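Local coordinates for CoA binding domain protein (Escherichia coli, PDB 3QA9) that is of unknown function but belongs to the CoA-binding domain family, whose fold is a Rossmann-like parallel sheet flanked by helices, at residues T17-I22 against K74-D79; V101-Y106 against I123-R128. One frame throughout, in Å; residues are numbered along the deposited sequence.

How the contacts relate
Both contacts lie in one five-stranded parallel sheet, ordered 48-52, 21-25, 77-80, 101-104, 123-126, and they illustrate how a Rossmann-like core is built from separate strand pairings. Contact 1 starts the pairing of strand 21-25 with strand 77-80 at the centre of the sheet; contact 2 joins strand 101-104 to the outermost strand 123-126. Along the chain they come in series, the first closing before the second opens, and their centres are about 12 Å apart. Strands 77-80 and 101-104 are neighbours and bridge the two: Val78 and Trp103 pair through their backbones, while Asp79 OD1 packs against Trp103 CD1. The helix 130-137, through Met130, touches side chains from both contacts.

Contact 1 of 2, residues T17-I22 against K74-D79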
loop_
_atom_site.group_PDB
_atom_site.type_symbol
_atom_site.label_atom_id
_atom_site.label_comp_id
_atom_site.label_asym_id
_atom_site.label_seq_id
_atom_site.Cartn_x
_atom_site.Cartn_y
_atom_site.Cartn_z
ATOM N N THR A 17 7.239 -7.142 7.719
ATOM C CA THR A 17 8.612 -7.201 8.175
ATOM C C THR A 17 9.633 -7.269 7.057
ATOM O O THR A 17 10.701 -6.688 7.153
ATOM C CB THR A 17 8.828 -8.393 9.116
ATOM O OG1 THR A 17 8.458 -9.600 8.453
ATOM C CG2 THR A 17 8.007 -8.246 10.330
ATOM N N ARG A 18 9.303 -7.969 5.986
ATOM C CA ARG A 18 10.246 -8.131 4.887
ATOM C C ARG A 18 10.313 -7.050 3.813
ATOM O O ARG A 18 11.371 -6.819 3.221
ATOM C CB ARG A 18 10.011 -9.493 4.221
ATOM C CG ARG A 18 10.115 -10.649 5.199
ATOM C CD ARG A 18 9.882 -11.988 4.526
ATOM N NE ARG A 18 9.940 -13.087 5.488
ATOM C CZ ARG A 18 9.776 -14.368 5.173
ATOM N NH1 ARG A 18 9.543 -14.718 3.914
ATOM N NH2 ARG A 18 9.846 -15.300 6.117
ATOM N N TYR A 19 9.199 -6.375 3.569
ATOM C CA TYR A 19 9.139 -5.350 2.530
ATOM C C TYR A 19 9.021 -3.934 3.070
ATOM O O TYR A 19 8.034 -3.589 3.702
ATOM C CB TYR A 19 7.956 -5.645 1.626
ATOM C CG TYR A 19 8.028 -6.998 0.973
ATOM C CD1 TYR A 19 6.929 -7.844 0.971
ATOM C CD2 TYR A 19 9.178 -7.404 0.301
ATOM C CE1 TYR A 19 6.962 -9.057 0.317
ATOM C CE2 TYR A 19 9.232 -8.619 -0.358
ATOM C CZ TYR A 19 8.115 -9.440 -0.348
ATOM O OH TYR A 19 8.141 -10.650 -0.988
ATOM N N LYS A 20 10.019 -3.105 2.800
ATOM C CA LYS A 20 9.989 -1.746 3.303
ATOM C C LYS A 20 9.771 -0.684 2.233
ATOM O O LYS A 20 9.545 0.474 2.552
ATOM C CB LYS A 20 11.279 -1.463 4.087
ATOM C CG LYS A 20 11.566 -2.452 5.208
ATOM C CD LYS A 20 10.543 -2.412 6.344
ATOM C CE LYS A 20 10.736 -3.602 7.283
ATOM N NZ LYS A 20 9.899 -3.593 8.509
ATOM N N LYS A 21 9.824 -1.080 0.966
ATOM C CA LYS A 21 9.648 -0.139 -0.137
ATOM C C LYS A 21 8.176 -0.096 -0.570
ATOM O O LYS A 21 7.693 -0.983 -1.281
ATOM C CB LYS A 21 10.571 -0.535 -1.308
ATOM C CG LYS A 21 12.052 -0.787 -0.914
ATOM C CD LYS A 21 12.968 0.449 -1.073
ATOM C CE LYS A 21 14.383 0.292 -0.471
ATOM N NZ LYS A 21 14.926 1.548 0.195
ATOM N N ILE A 22 7.476 0.954 -0.143
ATOM C CA ILE A 22 6.047 1.108 -0.427
ATOM C C ILE A 22 5.654 2.231 -1.377
ATOM O O ILE A 22 6.163 3.342 -1.279
ATOM C CB ILE A 22 5.243 1.393 0.871
ATOM C CG1 ILE A 22 5.799 0.582 2.042
ATOM C CG2 ILE A 22 3.766 1.090 0.642
ATOM C CD1 ILE A 22 5.689 -0.911 1.871
ATOM N N LYS A 74 13.027 0.773 -6.639
ATOM C CA LYS A 74 12.313 -0.502 -6.489
ATOM C C LYS A 74 11.097 -0.319 -5.582
ATOM O O LYS A 74 11.136 0.442 -4.621
ATOM C CB LYS A 74 13.223 -1.555 -5.839
ATOM C CG LYS A 74 12.559 -2.918 -5.597
ATOM C CD LYS A 74 13.322 -3.783 -4.589
ATOM C CE LYS A 74 12.714 -5.167 -4.499
ATOM N NZ LYS A 74 12.731 -5.759 -5.860
ATOM N N ILE A 75 10.010 -1.008 -5.907
ATOM C CA ILE A 75 8.792 -0.967 -5.099
ATOM C C ILE A 75 8.410 -2.417 -4.825
ATOM O O ILE A 75 8.428 -3.255 -5.730
ATOM C CB ILE A 75 7.631 -0.264 -5.823
ATOM C CG1 ILE A 75 7.961 1.218 -6.004
ATOM C CG2 ILE A 75 6.343 -0.406 -5.007
ATOM C CD1 ILE A 75 8.186 1.958 -4.704
ATOM N N GLU A 76 8.096 -2.721 -3.573
ATOM C CA GLU A 76 7.736 -4.080 -3.202
ATOM C C GLU A 76 6.255 -4.193 -2.884
ATOM O O GLU A 76 5.618 -5.187 -3.228
ATOM C CB GLU A 76 8.575 -4.516 -2.005
ATOM C CG GLU A 76 10.073 -4.439 -2.285
ATOM C CD GLU A 76 10.916 -4.542 -1.037
ATOM O OE1 GLU A 76 10.560 -3.904 -0.021
ATOM O OE2 GLU A 76 11.949 -5.248 -1.078
ATOM N N VAL A 77 5.708 -3.168 -2.236
ATOM C CA VAL A 77 4.296 -3.164 -1.874
ATOM C C VAL A 77 3.560 -1.951 -2.432
ATOM O O VAL A 77 4.001 -0.813 -2.253
ATOM C CB VAL A 77 4.103 -3.142 -0.336
ATOM C CG1 VAL A 77 2.615 -3.026 0.002
ATOM C CG2 VAL A 77 4.689 -4.392 0.295
ATOM N N VAL A 78 2.443 -2.200 -3.107
ATOM C CA VAL A 78 1.612 -1.123 -3.634
ATOM C C VAL A 78 0.372 -1.106 -2.739
ATOM O O VAL A 78 -0.441 -2.031 -2.743
ATOM C CB VAL A 78 1.221 -1.360 -5.106
ATOM C CG1 VAL A 78 0.278 -0.258 -5.578
ATOM C CG2 VAL A 78 2.473 -1.376 -5.976
ATOM N N ASP A 79 0.263 -0.042 -1.955
ATOM C CA ASP A 79 -0.810 0.153 -0.989
ATOM C C ASP A 79 -1.857 1.071 -1.607
ATOM O O ASP A 79 -1.596 2.232 -1.886
ATOM C CB ASP A 79 -0.207 0.763 0.282
ATOM C CG ASP A 79 -1.163 0.775 1.463
ATOM O OD1 ASP A 79 -2.067 -0.077 1.536
ATOM O OD2 ASP A 79 -0.969 1.638 2.340
#
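Glu76 reaches from its strand approach to the turn at Tyr19-Lys21; with chi2 near 166° the chain runs out straight past CG. Glu76 CB lies 3.7 Å from Tyr19 CD2 and equally near the carbonyl oxygen of Lys21; CG passes between Tyr19 CD2 and Lys21 CB. Glu76 CD then sits 3.6 Å from Tyr19 CD2, with the carboxylate plane turned 65° from the phenol ring, and also approaches Lys21 CG. At the tip, Glu76 OE1 accepts a nearly straight bond from Lys21 N at 3.1 Å, the N-H coming to the anti side of OE1, lifted 30° from the carboxylate plane, and a weak, bent one from Lys20 N. Two successive amides just past the end of helix 9-18 thus turn to one oxygen. This is the entry into strand 21-25, an interior strand of the Rossmann-like parallel sheet, next to its middle strand 77-80. Lys21 O takes both Glu76 N at 2.9 Å and Val77 N at 3.1 Å, so one carbonyl receives two consecutive amides where the parallel pairing of Ile22 with Val77 begins. On the face of the sheet that carries both side chains, Ile22 CD1 packs 3.5 Å from Val77 CB, the two running abreast, while Tyr19 CB rests on Val77 CG2.

Contact 2 of 2, residues V101-Y106 against I123-R128; sequences VVWFQY and IIVANR
Ile123 opens the parallel pairing of edge strand 123-126 with strand 101-104, the two strands of a beta-alpha-beta unit whose crossover carries helix 111-119. Ile123 O accepts Val102 N at 2.9 Å, and Ile123 CB meets Val101 CG2 on the face shared with Trp103 and Val125. Ile124 turns to the other face, where CD1 touches Val102 CB. Val125 bonds through both its backbone N and its O, N donating to Val102 O and Val125 O accepting Phe104 N at 2.8 Å. Val125 O also lies at the edge of the Phe104 ring, 3.4 Å from Phe104 CD1. With CG1 anti to the backbone N, the Val125 side chain lays this methyl over the indole of Trp103, Val125 CG1 standing 3.5 Å from the centroid of the six-membered ring and 12° off its normal, a CH-pi contact; CG2 reaches back to Val101 CG1. Helix 9-18 covers Val125 through Ile12 and Ile15. Ala126 sets its CB near that of Phe104. At Asn127 the strand has ended: its N makes a weak bond to Phe104 O, and a water that donates to Gln105 O is weakly bound by Asn127 N and ND2. The side-chain amide of Asn127, set 84° from the Tyr106 ring, brings Asn127 ND2 to 3.5 Å from Tyr106 CD2. The guanidinium of Arg128 is held by Asp5, in a salt bridge from NE, while Arg128 CB packs 3.7 Å from Trp103 CZ2. Arg128 O accepts Trp103 NE1 at 2.9 Å, lying close to the indole plane although the donor stands above the carbonyl plane, 77° out of it.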
loop_
_atom_site.group_PDB
_atom_site.type_symbol
_atom_site.label_atom_id
_atom_site.label_comp_id
_atom_site.label_asym_id
_atom_site.label_seq_id
_atom_site.Cartn_x
_atom_site.Cartn_y
_atom_site.Cartn_z
ATOM N N VAL A 101 3.569 -7.272 -3.720
ATOM C CA VAL A 101 2.298 -7.262 -3.033
ATOM C C VAL A 101 1.385 -6.119 -3.398
ATOM O O VAL A 101 1.817 -5.012 -3.614
ATOM C CB VAL A 101 2.551 -7.174 -1.509
ATOM C CG1 VAL A 101 1.226 -7.027 -0.733
ATOM C CG2 VAL A 101 3.336 -8.389 -1.046
ATOM N N VAL A 102 0.107 -6.423 -3.488
ATOM C CA VAL A 102 -0.879 -5.398 -3.720
ATOM C C VAL A 102 -1.755 -5.422 -2.483
ATOM O O VAL A 102 -2.391 -6.423 -2.190
ATOM C CB VAL A 102 -1.733 -5.668 -4.946
ATOM C CG1 VAL A 102 -2.895 -4.735 -4.930
ATOM C CG2 VAL A 102 -0.915 -5.452 -6.207
ATOM N N TRP A 103 -1.754 -4.319 -1.748
ATOM C CA TRP A 103 -2.531 -4.210 -0.522
ATOM C C TRP A 103 -3.753 -3.316 -0.718
ATOM O O TRP A 103 -3.623 -2.118 -0.955
ATOM C CB TRP A 103 -1.635 -3.653 0.600
ATOM C CG TRP A 103 -2.213 -3.704 1.991
ATOM C CD1 TRP A 103 -3.376 -3.133 2.419
ATOM C CD2 TRP A 103 -1.627 -4.327 3.146
ATOM N NE1 TRP A 103 -3.549 -3.349 3.763
ATOM C CE2 TRP A 103 -2.481 -4.069 4.240
ATOM C CE3 TRP A 103 -0.444 -5.052 3.367
ATOM C CZ2 TRP A 103 -2.215 -4.538 5.531
ATOM C CZ3 TRP A 103 -0.173 -5.517 4.657
ATOM C CH2 TRP A 103 -1.050 -5.246 5.723
ATOM N N PHE A 104 -4.939 -3.910 -0.648
ATOM C CA PHE A 104 -6.179 -3.153 -0.790
ATOM C C PHE A 104 -6.655 -2.675 0.579
ATOM O O PHE A 104 -7.098 -3.480 1.403
ATOM C CB PHE A 104 -7.292 -4.014 -1.398
ATOM C CG PHE A 104 -7.021 -4.477 -2.802
ATOM C CD1 PHE A 104 -6.265 -5.626 -3.041
ATOM C CD2 PHE A 104 -7.570 -3.798 -3.888
ATOM C CE1 PHE A 104 -6.062 -6.089 -4.343
ATOM C CE2 PHE A 104 -7.371 -4.254 -5.195
ATOM C CZ PHE A 104 -6.619 -5.404 -5.419
ATOM N N GLN A 105 -6.566 -1.374 0.827
ATOM C CA GLN A 105 -7.027 -0.827 2.100
ATOM C C GLN A 105 -8.547 -0.997 2.170
ATOM O O GLN A 105 -9.178 -1.432 1.206
ATOM C CB GLN A 105 -6.654 0.660 2.204
ATOM C CG GLN A 105 -5.150 0.911 2.279
ATOM C CD GLN A 105 -4.582 0.722 3.676
ATOM O OE1 GLN A 105 -3.468 0.218 3.847
ATOM N NE2 GLN A 105 -5.338 1.145 4.684
ATOM N N TYR A 106 -9.142 -0.659 3.305
ATOM C CA TYR A 106 -10.589 -0.798 3.439
ATOM C C TYR A 106 -11.372 -0.145 2.334
ATOM O O TYR A 106 -11.086 0.970 1.944
ATOM C CB TYR A 106 -11.080 -0.193 4.737
ATOM C CG TYR A 106 -10.456 -0.758 5.953
ATOM C CD1 TYR A 106 -9.759 0.066 6.815
ATOM C CD2 TYR A 106 -10.576 -2.104 6.258
ATOM C CE1 TYR A 106 -9.227 -0.411 7.969
ATOM C CE2 TYR A 106 -10.040 -2.615 7.427
ATOM C CZ TYR A 106 -9.353 -1.751 8.272
ATOM O OH TYR A 106 -8.821 -2.186 9.451
ATOM N N ILE A 123 1.151 -11.226 -4.286
ATOM C CA ILE A 123 0.350 -11.562 -3.126
ATOM C C ILE A 123 -0.656 -10.431 -3.012
ATOM O O ILE A 123 -0.372 -9.288 -3.347
ATOM C CB ILE A 123 1.211 -11.658 -1.859
ATOM C CG1 ILE A 123 2.141 -12.875 -1.971
ATOM C CG2 ILE A 123 0.324 -11.787 -0.626
ATOM C CD1 ILE A 123 3.088 -13.014 -0.792
ATOM N N ILE A 124 -1.837 -10.788 -2.537
ATOM C CA ILE A 124 -2.976 -9.896 -2.391
ATOM C C ILE A 124 -3.338 -9.775 -0.906
ATOM O O ILE A 124 -3.462 -10.782 -0.234
ATOM C CB ILE A 124 -4.205 -10.525 -3.173
ATOM C CG1 ILE A 124 -4.081 -10.336 -4.686
ATOM C CG2 ILE A 124 -5.476 -9.975 -2.709
ATOM C CD1 ILE A 124 -3.180 -9.275 -5.120
ATOM N N VAL A 125 -3.477 -8.557 -0.390
ATOM C CA VAL A 125 -3.915 -8.353 0.995
ATOM C C VAL A 125 -5.186 -7.539 0.785
ATOM O O VAL A 125 -5.176 -6.585 0.014
ATOM C CB VAL A 125 -2.902 -7.540 1.840
ATOM C CG1 VAL A 125 -3.446 -7.357 3.258
ATOM C CG2 VAL A 125 -1.567 -8.270 1.895
ATOM N N ALA A 126 -6.286 -7.913 1.429
ATOM C CA ALA A 126 -7.521 -7.175 1.200
ATOM C C ALA A 126 -8.350 -6.907 2.443
ATOM O O ALA A 126 -8.483 -7.754 3.334
ATOM C CB ALA A 126 -8.366 -7.900 0.153
ATOM N N ASN A 127 -8.912 -5.707 2.464
ATOM C CA ASN A 127 -9.729 -5.220 3.558
ATOM C C ASN A 127 -8.963 -5.230 4.884
ATOM O O ASN A 127 -9.459 -5.684 5.912
ATOM C CB ASN A 127 -11.026 -6.018 3.679
ATOM C CG ASN A 127 -12.152 -5.185 4.266
ATOM O OD1 ASN A 127 -12.907 -5.651 5.102
ATOM N ND2 ASN A 127 -12.267 -3.944 3.816
ATOM N N ARG A 128 -7.734 -4.733 4.824
ATOM C CA ARG A 128 -6.858 -4.586 5.975
ATOM C C ARG A 128 -6.211 -3.221 5.853
ATOM O O ARG A 128 -6.216 -2.630 4.790
ATOM C CB ARG A 128 -5.755 -5.644 5.983
ATOM C CG ARG A 128 -6.248 -7.057 6.015
ATOM C CD ARG A 128 -5.132 -7.988 6.363
ATOM N NE ARG A 128 -5.411 -9.378 6.005
ATOM C CZ ARG A 128 -5.512 -10.365 6.880
ATOM N NH1 ARG A 128 -5.370 -10.111 8.167
ATOM N NH2 ARG A 128 -5.734 -11.602 6.465
HETATM O O HOH W 1 -10.639 -3.748 0.768
#